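Local coordinates for uncharacterized protein (Methanothermobacter thermautotrophicus, PDB 1L1S) that is of unknown function but belongs to the DsrE/DsrF-like family, whose members include proteins of sulfur metabolism, at residues Leu20-Val25 against Ser60-Gln65. Sequence-based numbering, arbitrary orientation.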
ATOM      1  N   LEU A  20     -10.968   9.124  -2.564  1.00 18.99           N
ATOM      2  CA  LEU A  20     -10.963   7.933  -1.720  1.00 19.19           C
ATOM      3  C   LEU A  20     -10.184   8.224  -0.425  1.00 18.93           C
ATOM      4  O   LEU A  20     -10.623   7.860   0.666  1.00 19.20           O
ATOM      5  CB  LEU A  20     -10.351   6.742  -2.464  1.00 19.93           C
ATOM      6  CG  LEU A  20     -10.572   5.406  -1.746  1.00 21.47           C
ATOM      7  CD1 LEU A  20     -12.056   5.249  -1.447  1.00 22.27           C
ATOM      8  CD2 LEU A  20     -10.075   4.246  -2.608  1.00 22.65           C
ATOM      9  N   LEU A  21      -9.031   8.879  -0.545  1.00 18.78           N
ATOM     10  CA  LEU A  21      -8.231   9.238   0.627  1.00 19.02           C
ATOM     11  C   LEU A  21      -9.058  10.120   1.564  1.00 19.26           C
ATOM     12  O   LEU A  21      -9.144   9.867   2.768  1.00 18.36           O
ATOM     13  CB  LEU A  21      -6.986  10.013   0.201  1.00 19.77           C
ATOM     14  CG  LEU A  21      -6.242  10.841   1.267  1.00 21.47           C
ATOM     15  CD1 LEU A  21      -5.466   9.924   2.172  1.00 21.88           C
ATOM     16  CD2 LEU A  21      -5.277  11.820   0.596  1.00 21.79           C
ATOM     17  N   ILE A  22      -9.640  11.174   1.004  1.00 19.08           N
ATOM     18  CA  ILE A  22     -10.462  12.098   1.776  1.00 20.00           C
ATOM     19  C   ILE A  22     -11.561  11.341   2.516  1.00 19.81           C
ATOM     20  O   ILE A  22     -11.755  11.524   3.710  1.00 18.74           O
ATOM     21  CB  ILE A  22     -11.110  13.143   0.858  1.00 21.37           C
ATOM     22  CG1 ILE A  22     -10.021  14.033   0.251  1.00 22.12           C
ATOM     23  CG2 ILE A  22     -12.132  13.975   1.647  1.00 20.87           C
ATOM     24  CD1 ILE A  22     -10.536  14.963  -0.810  1.00 23.90           C
ATOM     25  N   SER A  23     -12.272  10.493   1.779  1.00 19.82           N
ATOM     26  CA  SER A  23     -13.340   9.693   2.341  1.00 21.45           C
ATOM     27  C   SER A  23     -12.810   8.796   3.443  1.00 21.02           C
ATOM     28  O   SER A  23     -13.429   8.677   4.500  1.00 21.06           O
ATOM     29  CB  SER A  23     -13.991   8.835   1.256  1.00 22.98           C
ATOM     30  OG  SER A  23     -14.714   7.765   1.848  1.00 27.43           O
ATOM     31  N   ASN A  24     -11.667   8.161   3.200  1.00 20.75           N
ATOM     32  CA  ASN A  24     -11.072   7.283   4.209  1.00 20.13           C
ATOM     33  C   ASN A  24     -10.696   8.059   5.480  1.00 19.72           C
ATOM     34  O   ASN A  24     -10.867   7.559   6.592  1.00 18.22           O
ATOM     35  CB  ASN A  24      -9.837   6.579   3.644  1.00 21.93           C
ATOM     36  CG  ASN A  24     -10.189   5.567   2.570  1.00 23.51           C
ATOM     37  OD1 ASN A  24     -11.324   5.116   2.485  1.00 25.50           O
ATOM     38  ND2 ASN A  24      -9.214   5.199   1.754  1.00 24.52           N
ATOM     39  N   VAL A  25     -10.180   9.275   5.324  1.00 19.08           N
ATOM     40  CA  VAL A  25      -9.811  10.089   6.492  1.00 20.04           C
ATOM     41  C   VAL A  25     -11.042  10.427   7.346  1.00 20.50           C
ATOM     42  O   VAL A  25     -11.009  10.310   8.566  1.00 19.64           O
ATOM     43  CB  VAL A  25      -9.128  11.409   6.066  1.00 19.49           C
ATOM     44  CG1 VAL A  25      -9.055  12.382   7.244  1.00 19.28           C
ATOM     45  CG2 VAL A  25      -7.719  11.099   5.540  1.00 20.96           C
ATOM     46  N   SER A  60      -8.256  22.171   3.758  1.00 25.50           N
ATOM     47  CA  SER A  60      -8.290  23.145   4.850  1.00 27.08           C
ATOM     48  C   SER A  60      -9.237  22.688   5.954  1.00 27.04           C
ATOM     49  O   SER A  60      -8.913  22.783   7.137  1.00 26.31           O
ATOM     50  CB  SER A  60      -8.711  24.527   4.350  1.00 27.69           C
ATOM     51  OG  SER A  60     -10.112  24.588   4.153  1.00 32.29           O
ATOM     52  N   GLU A  61     -10.398  22.171   5.568  1.00 27.66           N
ATOM     53  CA  GLU A  61     -11.358  21.703   6.556  1.00 29.03           C
ATOM     54  C   GLU A  61     -10.809  20.588   7.448  1.00 28.29           C
ATOM     55  O   GLU A  61     -10.942  20.653   8.669  1.00 29.03           O
ATOM     56  CB  GLU A  61     -12.626  21.206   5.875  1.00 31.95           C
ATOM     57  CG  GLU A  61     -13.567  20.516   6.835  1.00 36.64           C
ATOM     58  CD  GLU A  61     -14.847  20.075   6.171  1.00 40.42           C
ATOM     59  OE1 GLU A  61     -15.723  19.538   6.886  1.00 43.00           O
ATOM     60  OE2 GLU A  61     -14.980  20.268   4.936  1.00 41.63           O
ATOM     61  N   LEU A  62     -10.198  19.565   6.846  1.00 26.89           N
ATOM     62  CA  LEU A  62      -9.652  18.456   7.636  1.00 25.37           C
ATOM     63  C   LEU A  62      -8.489  18.889   8.516  1.00 24.61           C
ATOM     64  O   LEU A  62      -8.233  18.294   9.570  1.00 24.23           O
ATOM     65  CB  LEU A  62      -9.211  17.308   6.720  1.00 23.90           C
ATOM     66  CG  LEU A  62     -10.372  16.548   6.072  1.00 23.37           C
ATOM     67  CD1 LEU A  62      -9.886  15.626   4.973  1.00 22.45           C
ATOM     68  CD2 LEU A  62     -11.087  15.773   7.138  1.00 22.38           C
ATOM     69  N   THR A  63      -7.777  19.916   8.076  1.00 23.85           N
ATOM     70  CA  THR A  63      -6.653  20.427   8.841  1.00 24.31           C
ATOM     71  C   THR A  63      -7.226  20.993  10.131  1.00 25.32           C
ATOM     72  O   THR A  63      -6.663  20.805  11.211  1.00 24.51           O
ATOM     73  CB  THR A  63      -5.920  21.550   8.069  1.00 24.23           C
ATOM     74  OG1 THR A  63      -5.193  20.973   6.983  1.00 23.87           O
ATOM     75  CG2 THR A  63      -4.959  22.322   8.986  1.00 23.14           C
ATOM     76  N   GLY A  64      -8.358  21.683  10.001  1.00 26.62           N
ATOM     77  CA  GLY A  64      -9.000  22.273  11.158  1.00 28.45           C
ATOM     78  C   GLY A  64      -9.469  21.206  12.128  1.00 29.86           C
ATOM     79  O   GLY A  64      -9.597  21.454  13.326  1.00 30.53           O
ATOM     80  N   GLN A  65      -9.720  20.008  11.617  1.00 29.86           N
ATOM     81  CA  GLN A  65     -10.176  18.926  12.474  1.00 30.10           C
ATOM     82  C   GLN A  65      -9.022  18.148  13.087  1.00 28.98           C
ATOM     83  O   GLN A  65      -9.226  17.125  13.739  1.00 29.90           O
ATOM     84  CB  GLN A  65     -11.101  18.003  11.683  1.00 32.46           C
ATOM     85  CG  GLN A  65     -12.360  18.714  11.217  1.00 34.98           C
ATOM     86  CD  GLN A  65     -13.150  17.913  10.205  1.00 36.82           C
ATOM     87  OE1 GLN A  65     -12.598  17.411   9.229  1.00 38.32           O
ATOM     88  NE2 GLN A  65     -14.455  17.802  10.425  1.00 38.50           N
TER
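Val25 and Leu62 have the closest CA atoms across Leu20-Val25 and Ser60-Gln65, 8.4 Å between Val25 CA and Leu62 CA. Leu20-Val25 is an inner part of helix 15-31. Ser60-Gln65 covers the C-terminal part of helix 56-64. Strand 4-10, helix 15-31, strand 35-41, helix 56-64 and strand 68-72 follow one another as two successive beta-alpha-beta units, with neighbouring parallel strands, in a five-stranded alpha/beta fold. No hydrogen bond joins the two segments, and the contact is buried and wholly apolar.

Leu62 carries it from the side of helix 56-64. Its CB points at helix 15-31, and its two methyls form a fork at the end of the side chain. With CG anti to the carbonyl carbon (chi1 -71°), this fork reaches across to two residues one turn apart, Ile22 and Val25. Ile22 offers its branch methyl, and Ile22 CG2 lies 4.3 Å from Leu62 CD1. Val25 also points at the opposing helix. Its side chain and that of Leu62 run at a slant to each other.

Phe8, Ile37 and Val39 of the sheet pack on Val25, while Arg26 and Met29, further along helix 15-31, touch Leu62. Val67, in the loop before strand 68-72, touches both Val25 and Leu62. Between these two, a single methyl meets the whole fork: Val25 CG1 is 4.0 Å from both Leu62 CD1 and Leu62 CD2.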